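Local coordinates for protein cytochrome c' (PDB 3VRC) that binds a covalently attached heme c in a four-helix bundle and probably carries electrons as a class II c-type cytochrome of a purple photosynthetic bacterium, at the heme c site and the interface of chains A and B. Coordinates in Å, arbitrary orientation; residue numbers count along the deposited sequence, not the author numbering. Chains: chain A/B, Cytochrome c'.

Contact 1: the heme c site. Residues chain A 9, 12-13, 16-17, 19-20, 23, 58, 71-73, 77, 84, 87-88, 91, 117, 120-121, 124-125, 128-129. With HEC (heme c), chain C.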
loop_
_atom_site.group_PDB
_atom_site.type_symbol
_atom_site.label_atom_id
_atom_site.label_comp_id
_atom_site.label_asym_id
_atom_site.label_seq_id
_atom_site.Cartn_x
_atom_site.Cartn_y
_atom_site.Cartn_z
ATOM N N ILE A 9 3.547 13.752 -2.936
ATOM C CA ILE A 9 4.720 13.074 -3.468
ATOM C C ILE A 9 5.094 11.858 -2.606
ATOM O O ILE A 9 5.327 10.749 -3.073
ATOM C CB ILE A 9 5.902 14.092 -3.569
ATOM C CG1 ILE A 9 5.630 15.178 -4.622
ATOM C CG2 ILE A 9 7.210 13.337 -3.847
ATOM C CD1 ILE A 9 6.545 16.397 -4.499
ATOM N N ARG A 12 2.440 9.015 -3.024
ATOM C CA ARG A 12 2.515 8.225 -4.262
ATOM C C ARG A 12 3.755 7.324 -4.268
ATOM O O ARG A 12 3.681 6.151 -4.640
ATOM C CB ARG A 12 2.391 9.098 -5.494
ATOM C CG ARG A 12 3.547 10.015 -5.844
ATOM C CD ARG A 12 3.094 11.158 -6.688
ATOM N NE ARG A 12 4.223 11.986 -7.169
ATOM C CZ ARG A 12 4.099 13.209 -7.645
ATOM N NH1 ARG A 12 2.947 13.840 -7.645
ATOM N NH2 ARG A 12 5.141 13.849 -8.193
ATOM N N GLN A 13 4.899 7.881 -3.802
ATOM C CA GLN A 13 6.103 7.077 -3.666
ATOM C C GLN A 13 5.866 5.852 -2.797
ATOM O O GLN A 13 6.313 4.743 -3.097
ATOM C CB GLN A 13 7.244 7.920 -3.118
ATOM C CG GLN A 13 7.735 8.953 -4.138
ATOM C CD GLN A 13 8.722 9.943 -3.551
ATOM O OE1 GLN A 13 8.826 10.088 -2.342
ATOM N NE2 GLN A 13 9.383 10.675 -4.431
ATOM N N TYR A 16 3.885 3.152 -4.701
ATOM C CA TYR A 16 4.680 2.410 -5.689
ATOM C C TYR A 16 5.685 1.466 -4.991
ATOM O O TYR A 16 5.852 0.336 -5.369
ATOM C CB TYR A 16 5.459 3.394 -6.576
ATOM C CG TYR A 16 4.565 4.273 -7.453
ATOM C CD1 TYR A 16 3.596 3.700 -8.261
ATOM C CD2 TYR A 16 4.698 5.623 -7.465
ATOM C CE1 TYR A 16 2.777 4.501 -9.046
ATOM C CE2 TYR A 16 3.906 6.434 -8.253
ATOM C CZ TYR A 16 2.927 5.840 -9.027
ATOM O OH TYR A 16 2.092 6.691 -9.738
ATOM N N ALA A 17 6.334 1.992 -3.936
ATOM C CA ALA A 17 7.320 1.178 -3.201
ATOM C C ALA A 17 6.661 -0.068 -2.603
ATOM O O ALA A 17 7.212 -1.190 -2.643
ATOM C CB ALA A 17 7.978 2.014 -2.109
ATOM N N MET A 19 3.801 -1.528 -3.565
ATOM C CA MET A 19 3.485 -2.444 -4.712
ATOM C C MET A 19 4.668 -3.211 -5.112
ATOM O O MET A 19 4.581 -4.422 -5.353
ATOM C CB MET A 19 2.921 -1.774 -6.000
ATOM C CG MET A 19 1.483 -1.298 -5.784
ATOM S SD MET A 19 0.650 -0.855 -7.310
ATOM C CE MET A 19 1.611 0.589 -7.772
ATOM N N ALA A 20 5.819 -2.526 -5.240
ATOM C CA ALA A 20 7.010 -3.222 -5.724
ATOM C C ALA A 20 7.439 -4.369 -4.810
ATOM O O ALA A 20 7.838 -5.416 -5.267
ATOM C CB ALA A 20 8.153 -2.238 -5.906
ATOM N N MET A 23 5.107 -7.173 -5.578
ATOM C CA MET A 23 5.470 -7.790 -6.872
ATOM C C MET A 23 6.627 -8.774 -6.710
ATOM O O MET A 23 6.658 -9.855 -7.263
ATOM C CB MET A 23 5.820 -6.734 -7.912
ATOM C CG MET A 23 4.611 -5.935 -8.382
ATOM S SD MET A 23 3.441 -6.834 -9.384
ATOM C CE MET A 23 4.331 -6.875 -10.952
ATOM N N TYR A 58 -1.298 13.575 -7.928
ATOM C CA TYR A 58 -0.568 14.314 -8.946
ATOM C C TYR A 58 -1.110 15.697 -9.094
ATOM O O TYR A 58 -1.326 16.248 -10.211
ATOM C CB TYR A 58 -0.558 13.559 -10.274
ATOM C CG TYR A 58 0.367 12.364 -10.222
ATOM C CD1 TYR A 58 1.735 12.511 -10.502
ATOM C CD2 TYR A 58 -0.069 11.124 -9.826
ATOM C CE1 TYR A 58 2.629 11.450 -10.416
ATOM C CE2 TYR A 58 0.817 10.081 -9.702
ATOM C CZ TYR A 58 2.179 10.253 -10.022
ATOM O OH TYR A 58 3.070 9.168 -9.965
ATOM N N THR A 71 10.962 14.608 -5.911
ATOM C CA THR A 71 10.198 13.743 -6.800
ATOM C C THR A 71 11.059 13.270 -7.966
ATOM O O THR A 71 11.918 14.037 -8.434
ATOM C CB THR A 71 8.938 14.478 -7.337
ATOM O OG1 THR A 71 8.197 13.589 -8.157
ATOM C CG2 THR A 71 9.175 15.737 -8.114
ATOM N N ARG A 72 10.786 12.059 -8.408
ATOM C CA ARG A 72 11.416 11.520 -9.591
ATOM C C ARG A 72 10.442 11.435 -10.741
ATOM O O ARG A 72 10.656 10.707 -11.712
ATOM C CB ARG A 72 12.155 10.166 -9.295
ATOM C CG ARG A 72 13.218 10.379 -8.200
ATOM C CD ARG A 72 14.116 9.142 -8.181
ATOM N NE ARG A 72 15.131 9.150 -7.102
ATOM C CZ ARG A 72 16.252 9.861 -7.117
ATOM N NH1 ARG A 72 16.537 10.655 -8.142
ATOM N NH2 ARG A 72 17.108 9.774 -6.090
ATOM N N ALA A 73 9.297 12.152 -10.646
ATOM C CA ALA A 73 8.430 12.268 -11.780
ATOM C C ALA A 73 9.041 13.193 -12.857
ATOM O O ALA A 73 9.630 14.232 -12.537
ATOM C CB ALA A 73 7.060 12.900 -11.358
ATOM N N LEU A 77 5.232 14.323 -17.404
ATOM C CA LEU A 77 4.071 13.606 -16.872
ATOM C C LEU A 77 2.905 14.636 -16.786
ATOM O O LEU A 77 1.759 14.383 -17.151
ATOM C CB LEU A 77 4.439 13.011 -15.549
ATOM C CG LEU A 77 3.426 12.198 -14.757
ATOM C CD1 LEU A 77 4.159 11.372 -13.673
ATOM C CD2 LEU A 77 2.367 13.085 -14.110
ATOM N N VAL A 84 -1.328 9.685 -18.633
ATOM C CA VAL A 84 -0.875 9.088 -17.358
ATOM C C VAL A 84 -1.983 8.286 -16.721
ATOM O O VAL A 84 -1.795 7.165 -16.272
ATOM C CB VAL A 84 -0.361 10.191 -16.449
ATOM C CG1 VAL A 84 -0.014 9.637 -15.077
ATOM C CG2 VAL A 84 0.829 10.948 -17.030
ATOM N N LEU A 87 -2.550 5.014 -18.567
ATOM C CA LEU A 87 -1.528 4.026 -18.172
ATOM C C LEU A 87 -1.774 3.504 -16.783
ATOM O O LEU A 87 -1.560 2.301 -16.509
ATOM C CB LEU A 87 -0.135 4.631 -18.309
ATOM C CG LEU A 87 0.228 5.038 -19.735
ATOM C CD1 LEU A 87 1.674 5.490 -19.773
ATOM C CD2 LEU A 87 -0.000 3.905 -20.762
ATOM N N ALA A 88 -2.254 4.372 -15.868
ATOM C CA ALA A 88 -2.609 3.893 -14.521
ATOM C C ALA A 88 -3.785 2.926 -14.592
ATOM O O ALA A 88 -3.826 1.928 -13.868
ATOM C CB ALA A 88 -2.933 5.086 -13.642
ATOM N N LEU A 91 -2.641 -0.458 -15.569
ATOM C CA LEU A 91 -2.161 -1.157 -14.394
ATOM C C LEU A 91 -3.320 -1.691 -13.561
ATOM O O LEU A 91 -3.311 -2.850 -13.143
ATOM C CB LEU A 91 -1.264 -0.281 -13.547
ATOM C CG LEU A 91 -0.784 -0.991 -12.267
ATOM C CD1 LEU A 91 0.187 -2.105 -12.561
ATOM C CD2 LEU A 91 -0.169 0.004 -11.287
ATOM N N VAL A 117 1.006 -7.112 -15.549
ATOM C CA VAL A 117 1.155 -6.054 -14.567
ATOM C C VAL A 117 2.517 -5.413 -14.715
ATOM O O VAL A 117 2.634 -4.213 -14.760
ATOM C CB VAL A 117 0.896 -6.611 -13.146
ATOM C CG1 VAL A 117 1.287 -5.608 -12.091
ATOM C CG2 VAL A 117 -0.560 -7.042 -12.978
ATOM N N ALA A 120 2.763 -3.053 -17.472
ATOM C CA ALA A 120 2.073 -1.779 -17.215
ATOM C C ALA A 120 2.916 -0.862 -16.377
ATOM O O ALA A 120 2.915 0.323 -16.596
ATOM C CB ALA A 120 0.724 -2.031 -16.596
ATOM N N CYS A 121 3.647 -1.402 -15.354
ATOM C CA CYS A 121 4.527 -0.545 -14.582
ATOM C C CYS A 121 5.555 0.131 -15.534
ATOM O O CYS A 121 5.800 1.328 -15.491
ATOM C CB CYS A 121 5.323 -1.330 -13.510
ATOM S SG CYS A 121 4.389 -2.548 -12.502
ATOM N N CYS A 124 4.461 3.019 -18.039
ATOM C CA CYS A 124 4.386 4.335 -17.469
ATOM C C CYS A 124 5.753 4.897 -17.143
ATOM O O CYS A 124 6.029 6.037 -17.440
ATOM C CB CYS A 124 3.449 4.299 -16.236
ATOM S SG CYS A 124 3.300 5.977 -15.606
ATOM N N HIS A 125 6.636 4.062 -16.544
ATOM C CA HIS A 125 7.953 4.533 -16.231
ATOM C C HIS A 125 8.689 5.076 -17.456
ATOM O O HIS A 125 9.325 6.129 -17.399
ATOM C CB HIS A 125 8.803 3.453 -15.594
ATOM C CG HIS A 125 8.299 3.068 -14.229
ATOM N ND1 HIS A 125 8.684 1.937 -13.605
ATOM C CD2 HIS A 125 7.404 3.681 -13.382
ATOM C CE1 HIS A 125 8.060 1.845 -12.405
ATOM N NE2 HIS A 125 7.288 2.922 -12.254
ATOM N N TYR A 128 7.267 8.505 -18.214
ATOM C CA TYR A 128 6.933 9.531 -17.235
ATOM C C TYR A 128 7.804 9.487 -15.957
ATOM O O TYR A 128 7.590 10.399 -15.134
ATOM C CB TYR A 128 5.455 9.486 -16.871
ATOM C CG TYR A 128 4.557 9.765 -18.069
ATOM C CD1 TYR A 128 4.727 10.888 -18.856
ATOM C CD2 TYR A 128 3.542 8.829 -18.406
ATOM C CE1 TYR A 128 3.923 11.094 -19.942
ATOM C CE2 TYR A 128 2.710 9.030 -19.511
ATOM C CZ TYR A 128 2.925 10.156 -20.290
ATOM O OH TYR A 128 2.136 10.428 -21.401
ATOM N N ARG A 129 8.700 8.522 -15.782
ATOM C CA ARG A 129 9.549 8.506 -14.593
ATOM C C ARG A 129 10.984 8.924 -14.954
ATOM O O ARG A 129 11.518 8.442 -15.976
ATOM C CB ARG A 129 9.531 7.184 -13.951
ATOM C CG ARG A 129 10.224 7.105 -12.585
ATOM C CD ARG A 129 10.100 5.788 -11.868
ATOM N NE ARG A 129 10.933 4.781 -12.483
ATOM C CZ ARG A 129 11.185 3.617 -11.926
ATOM N NH1 ARG A 129 10.591 3.266 -10.777
ATOM N NH2 ARG A 129 12.072 2.794 -12.464
HETATM FE FE HEC C . 6.065 3.440 -10.590
HETATM C CHA HEC C . 8.084 5.594 -8.829
HETATM C CHB HEC C . 7.414 0.815 -8.866
HETATM C CHC HEC C . 3.531 1.456 -11.724
HETATM C CHD HEC C . 4.703 6.118 -12.284
HETATM N NA HEC C . 7.555 3.237 -9.156
HETATM C C1A HEC C . 8.218 4.232 -8.529
HETATM C C2A HEC C . 9.105 3.698 -7.527
HETATM C C3A HEC C . 8.955 2.326 -7.595
HETATM C C4A HEC C . 7.922 2.086 -8.581
HETATM C CMA HEC C . 9.625 1.230 -6.765
HETATM C CAA HEC C . 9.976 4.527 -6.596
HETATM C CBA HEC C . 9.072 5.041 -5.427
HETATM C CGA HEC C . 9.937 5.675 -4.386
HETATM O O1A HEC C . 10.251 6.838 -4.545
HETATM O O2A HEC C . 10.266 4.991 -3.406
HETATM N NB HEC C . 5.546 1.457 -10.320
HETATM C C1B HEC C . 6.227 0.524 -9.583
HETATM C C2B HEC C . 5.661 -0.747 -9.763
HETATM C C3B HEC C . 4.497 -0.549 -10.576
HETATM C C4B HEC C . 4.478 0.835 -10.863
HETATM C CMB HEC C . 6.186 -2.044 -9.187
HETATM C CAB HEC C . 3.577 -1.515 -11.100
HETATM C CBB HEC C . 3.113 -2.617 -10.251
HETATM N NC HEC C . 4.449 3.717 -11.826
HETATM C C1C HEC C . 3.528 2.801 -12.134
HETATM C C2C HEC C . 2.550 3.329 -13.088
HETATM C C3C HEC C . 2.878 4.661 -13.216
HETATM C C4C HEC C . 4.056 4.875 -12.398
HETATM C CMC HEC C . 1.466 2.470 -13.714
HETATM C CAC HEC C . 2.239 5.714 -14.067
HETATM C CBC HEC C . 0.799 5.511 -14.508
HETATM N ND HEC C . 6.424 5.470 -10.641
HETATM C C1D HEC C . 5.785 6.401 -11.393
HETATM C C2D HEC C . 6.274 7.723 -11.160
HETATM C C3D HEC C . 7.217 7.601 -10.104
HETATM C C4D HEC C . 7.255 6.200 -9.804
HETATM C CMD HEC C . 5.851 8.937 -11.848
HETATM C CAD HEC C . 7.945 8.668 -9.427
HETATM C CBD HEC C . 7.108 9.156 -8.207
HETATM C CGD HEC C . 7.729 10.324 -7.592
HETATM O O1D HEC C . 8.939 10.298 -7.269
HETATM O O2D HEC C . 7.012 11.346 -7.321
#

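Contact 2: the interface of chains A and B. Residues chain A 11, 14-15, 48-49, 52-54, 57; chain B 18, 21-22, 25, 45, 49.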
loop_
_atom_site.group_PDB
_atom_site.type_symbol
_atom_site.label_atom_id
_atom_site.label_comp_id
_atom_site.label_asym_id
_atom_site.label_seq_id
_atom_site.Cartn_x
_atom_site.Cartn_y
_atom_site.Cartn_z
ATOM N N THR A 11 3.257 10.209 -0.588
ATOM C CA THR A 11 2.229 9.160 -0.585
ATOM C C THR A 11 2.264 8.346 -1.869
ATOM O O THR A 11 2.134 7.110 -1.829
ATOM C CB THR A 11 0.839 9.789 -0.340
ATOM O OG1 THR A 11 0.877 10.452 0.930
ATOM C CG2 THR A 11 -0.243 8.669 -0.243
ATOM N N ALA A 14 5.154 6.065 -1.664
ATOM C CA ALA A 14 4.863 4.961 -0.768
ATOM C C ALA A 14 4.062 3.866 -1.461
ATOM O O ALA A 14 4.291 2.675 -1.299
ATOM C CB ALA A 14 4.121 5.451 0.468
ATOM N N GLY A 15 3.031 4.267 -2.228
ATOM C CA GLY A 15 2.218 3.288 -2.935
ATOM C C GLY A 15 3.025 2.438 -3.904
ATOM O O GLY A 15 2.918 1.218 -3.979
ATOM N N ALA A 48 -5.164 -3.571 -4.955
ATOM C CA ALA A 48 -5.765 -2.521 -4.150
ATOM C C ALA A 48 -5.064 -1.186 -4.404
ATOM O O ALA A 48 -5.705 -0.143 -4.599
ATOM C CB ALA A 48 -5.789 -2.850 -2.664
ATOM N N ILE A 49 -3.727 -1.184 -4.374
ATOM C CA ILE A 49 -2.999 0.050 -4.585
ATOM C C ILE A 49 -3.253 0.576 -6.012
ATOM O O ILE A 49 -3.439 1.789 -6.201
ATOM C CB ILE A 49 -1.512 -0.110 -4.236
ATOM C CG1 ILE A 49 -1.383 -0.406 -2.731
ATOM C CG2 ILE A 49 -0.748 1.144 -4.644
ATOM C CD1 ILE A 49 0.074 -0.594 -2.255
ATOM N N SER A 52 -6.568 2.606 -6.145
ATOM C CA SER A 52 -6.775 3.437 -4.969
ATOM C C SER A 52 -6.853 4.901 -5.304
ATOM O O SER A 52 -6.800 5.729 -4.405
ATOM C CB SER A 52 -5.619 3.159 -3.960
ATOM O OG SER A 52 -4.385 3.608 -4.429
ATOM N N GLY A 53 -6.973 5.292 -6.584
ATOM C CA GLY A 53 -7.142 6.717 -6.868
ATOM C C GLY A 53 -5.870 7.479 -6.783
ATOM O O GLY A 53 -5.910 8.647 -6.424
ATOM N N MET A 54 -4.722 6.863 -7.147
ATOM C CA MET A 54 -3.425 7.545 -7.025
ATOM C C MET A 54 -3.281 8.757 -7.975
ATOM O O MET A 54 -2.425 9.593 -7.696
ATOM C CB MET A 54 -2.274 6.576 -7.247
ATOM C CG MET A 54 -2.129 5.561 -6.101
ATOM S SD MET A 54 -0.824 4.355 -6.374
ATOM C CE MET A 54 0.635 5.395 -6.360
ATOM N N LEU A 57 -2.916 12.073 -6.394
ATOM C CA LEU A 57 -1.611 12.394 -5.780
ATOM C C LEU A 57 -0.741 13.208 -6.784
ATOM O O LEU A 57 0.434 13.434 -6.462
ATOM C CB LEU A 57 -0.917 11.140 -5.269
ATOM C CG LEU A 57 -1.771 10.360 -4.214
ATOM C CD1 LEU A 57 -1.128 9.036 -3.958
ATOM C CD2 LEU A 57 -1.990 11.204 -2.962
ATOM N N PHE B 18 0.740 4.521 3.297
ATOM C CA PHE B 18 -0.296 4.350 2.321
ATOM C C PHE B 18 -1.603 3.932 2.972
ATOM O O PHE B 18 -2.688 4.360 2.536
ATOM C CB PHE B 18 0.174 3.349 1.219
ATOM C CG PHE B 18 -0.499 3.643 -0.082
ATOM C CD1 PHE B 18 -0.128 4.736 -0.838
ATOM C CD2 PHE B 18 -1.550 2.856 -0.577
ATOM C CE1 PHE B 18 -0.729 5.062 -2.040
ATOM C CE2 PHE B 18 -2.157 3.174 -1.767
ATOM C CZ PHE B 18 -1.766 4.277 -2.497
ATOM N N TRP B 21 -3.191 7.168 4.342
ATOM C CA TRP B 21 -3.873 7.995 3.339
ATOM C C TRP B 21 -5.276 7.434 3.074
ATOM O O TRP B 21 -6.250 8.204 2.999
ATOM C CB TRP B 21 -3.045 7.964 2.054
ATOM C CG TRP B 21 -3.701 8.730 0.952
ATOM C CD1 TRP B 21 -4.195 9.982 0.977
ATOM C CD2 TRP B 21 -3.962 8.259 -0.383
ATOM N NE1 TRP B 21 -4.777 10.331 -0.219
ATOM C CE2 TRP B 21 -4.628 9.299 -1.072
ATOM C CE3 TRP B 21 -3.679 7.063 -1.060
ATOM C CZ2 TRP B 21 -5.026 9.163 -2.410
ATOM C CZ3 TRP B 21 -4.098 6.918 -2.374
ATOM C CH2 TRP B 21 -4.755 7.966 -3.025
ATOM N N ASN B 22 -5.371 6.138 2.938
ATOM C CA ASN B 22 -6.682 5.514 2.672
ATOM C C ASN B 22 -7.626 5.591 3.880
ATOM O O ASN B 22 -8.821 5.829 3.695
ATOM C CB ASN B 22 -6.449 4.120 2.131
ATOM C CG ASN B 22 -6.000 4.213 0.672
ATOM O OD1 ASN B 22 -6.836 4.441 -0.205
ATOM N ND2 ASN B 22 -4.696 4.146 0.417
ATOM N N LYS B 25 -9.292 8.913 3.741
ATOM C CA LYS B 25 -10.419 9.019 2.812
ATOM C C LYS B 25 -11.661 8.425 3.439
ATOM O O LYS B 25 -12.767 8.971 3.214
ATOM C CB LYS B 25 -10.082 8.265 1.484
ATOM C CG LYS B 25 -8.986 8.940 0.678
ATOM C CD LYS B 25 -8.682 8.447 -0.709
ATOM C CE LYS B 25 -7.807 7.294 -0.650
ATOM N NZ LYS B 25 -7.647 6.616 -1.960
ATOM N N VAL B 45 -7.477 -1.265 0.297
ATOM C CA VAL B 45 -6.050 -1.000 0.540
ATOM C C VAL B 45 -5.699 -1.369 1.987
ATOM O O VAL B 45 -4.674 -2.021 2.261
ATOM C CB VAL B 45 -5.679 0.446 0.264
ATOM C CG1 VAL B 45 -4.259 0.711 0.752
ATOM C CG2 VAL B 45 -5.782 0.769 -1.211
ATOM N N ILE B 49 -2.967 -4.259 2.835
ATOM C CA ILE B 49 -1.684 -3.948 3.482
ATOM C C ILE B 49 -1.609 -4.561 4.875
ATOM O O ILE B 49 -0.571 -5.130 5.253
ATOM C CB ILE B 49 -1.422 -2.467 3.498
ATOM C CG1 ILE B 49 -1.294 -1.932 2.045
ATOM C CG2 ILE B 49 -0.166 -2.148 4.349
ATOM C CD1 ILE B 49 -1.033 -0.457 1.951
#

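Contact 1: the heme c site
The heme c lies inside the four-helix bundle of a cytochrome c', held by a CXXCH motif on helix 107-128. A:Cys121 SG and A:Cys124 SG form thioethers to the former vinyl carbons CAB and CAC. A:Cys124 SG is anti to its backbone N (chi1 -177°), whereas A:Cys121 SG sits beside its own (chi1 -45°). A:His125 is the proximal ligand, with A:His125 NE2 2.1 Å from HEC FE, and the iron is close to square pyramidal. The guanidinium of A:Arg129 lies over one face of the imidazole, and the carbonyl O of A:Cys121 lies over the other. A:Arg129 bends at chi3 (74°), which puts NH1 3.4 Å from HEC C1A, over the face of that pyrrole.

A:Tyr16 lies across the distal face. Its ring stacks almost parallel on the porphyrin, with A:Tyr16 CD1 3.4 Å from HEC FE. A:Tyr16 OH meets A:Tyr58 OH edge to edge in a 2.7 Å hydrogen bond, which should limit tilting of the ring.

The D-ring propionate is gripped at both oxygens. A:Arg12 approaches side-on in a salt bridge, with NE 2.9 Å and NH2 3.2 Å from HEC O2D, which lies in the guanidinium plane. A:Thr71 OG1 also donates to HEC O2D and accepts from A:Arg12 NH2. The guanidinium is sandwiched between A:Ile9 CG1 and the A:Tyr58 ring. An alanine at A:Arg12 would probably leave HEC O2D with less charge compensation and loosen the packing against A:Tyr58. HEC O1D takes a nearly straight bond from A:Gln13 NE2 (2.9 Å) and one from A:Arg72 N (2.8 Å). The site fixes the redox heme and keeps a bulky ring over its distal face.

Contact 2: the interface of chains A and B
This is a two-fold symmetric interface, probably the dimer interface of a cytochrome c', a four-helix-bundle family. It holds the two copies of the assembly together. The patch joins the chains mainly through apolar contacts, and its twin occurs with the chains exchanged. Helices 5-31 and 36-50 of chain B lie against helices 5-31 and 36-50 of chain A and the turn after the latter.

B:Phe18 enters a groove of chain A. Its chi1 of -152° keeps CG roughly anti to the backbone N. A:Gly15 CA lies over one face of the ring, 3.5 Å from B:Phe18 CD1. The absence of a side chain on the glycine probably allows this close approach. Two oxygens sit at the ring edge, in its plane: A:Thr11 O is 3.4 Å from B:Phe18 CD1, and A:Ser52 OG is 3.3 Å from B:Phe18 CZ. A:Ile49 crosses the ring obliquely through CG1 and CG2. A:Met54 crosses B:Phe18 at about a right angle, with CG near CZ.

A:Ser52 OG takes the crowded position between its backbone N and carbonyl carbon (chi1 68°). From there A:Ser52 OG donates to A:Ile49 O in the carbonyl plane, on a lone pair, at 2.7 Å.

B:Trp21 has CG anti to its backbone N (chi1 177°). One face of its indole receives A:Thr11 CG2 and A:Leu57 CD2, the latter 3.7 Å from B:Trp21 CZ2. The opposite face carries B:Lys25 CE, so the lysine chain backs the indole. B:Lys25 bends at chi3 and brings NZ 2.7 Å from A:Ser52 O, a hydrogen bond across the interface. B:Asn22 ND2 donates to B:Phe18 O within its own helix. B:Val45 CG2 packs 3.6 Å from A:Ser52 CB.

The C-alpha centres of contact 1 and contact 2 are about 12 Å apart. Both draw on helix 5-31 of chain A. A:Arg12, A:Gln13 and A:Tyr16 serve contact 1, while A:Thr11 and A:Gly15 serve contact 2. The helix therefore presents one side to the heme and another to the partner chain. A:Leu57, in contact 2, directly precedes A:Tyr58 of contact 1. By symmetry, each chain has its own heme site beside the shared interface. A shift in helix 5-31 could be felt at both places, though the structure alone does not show such coupling.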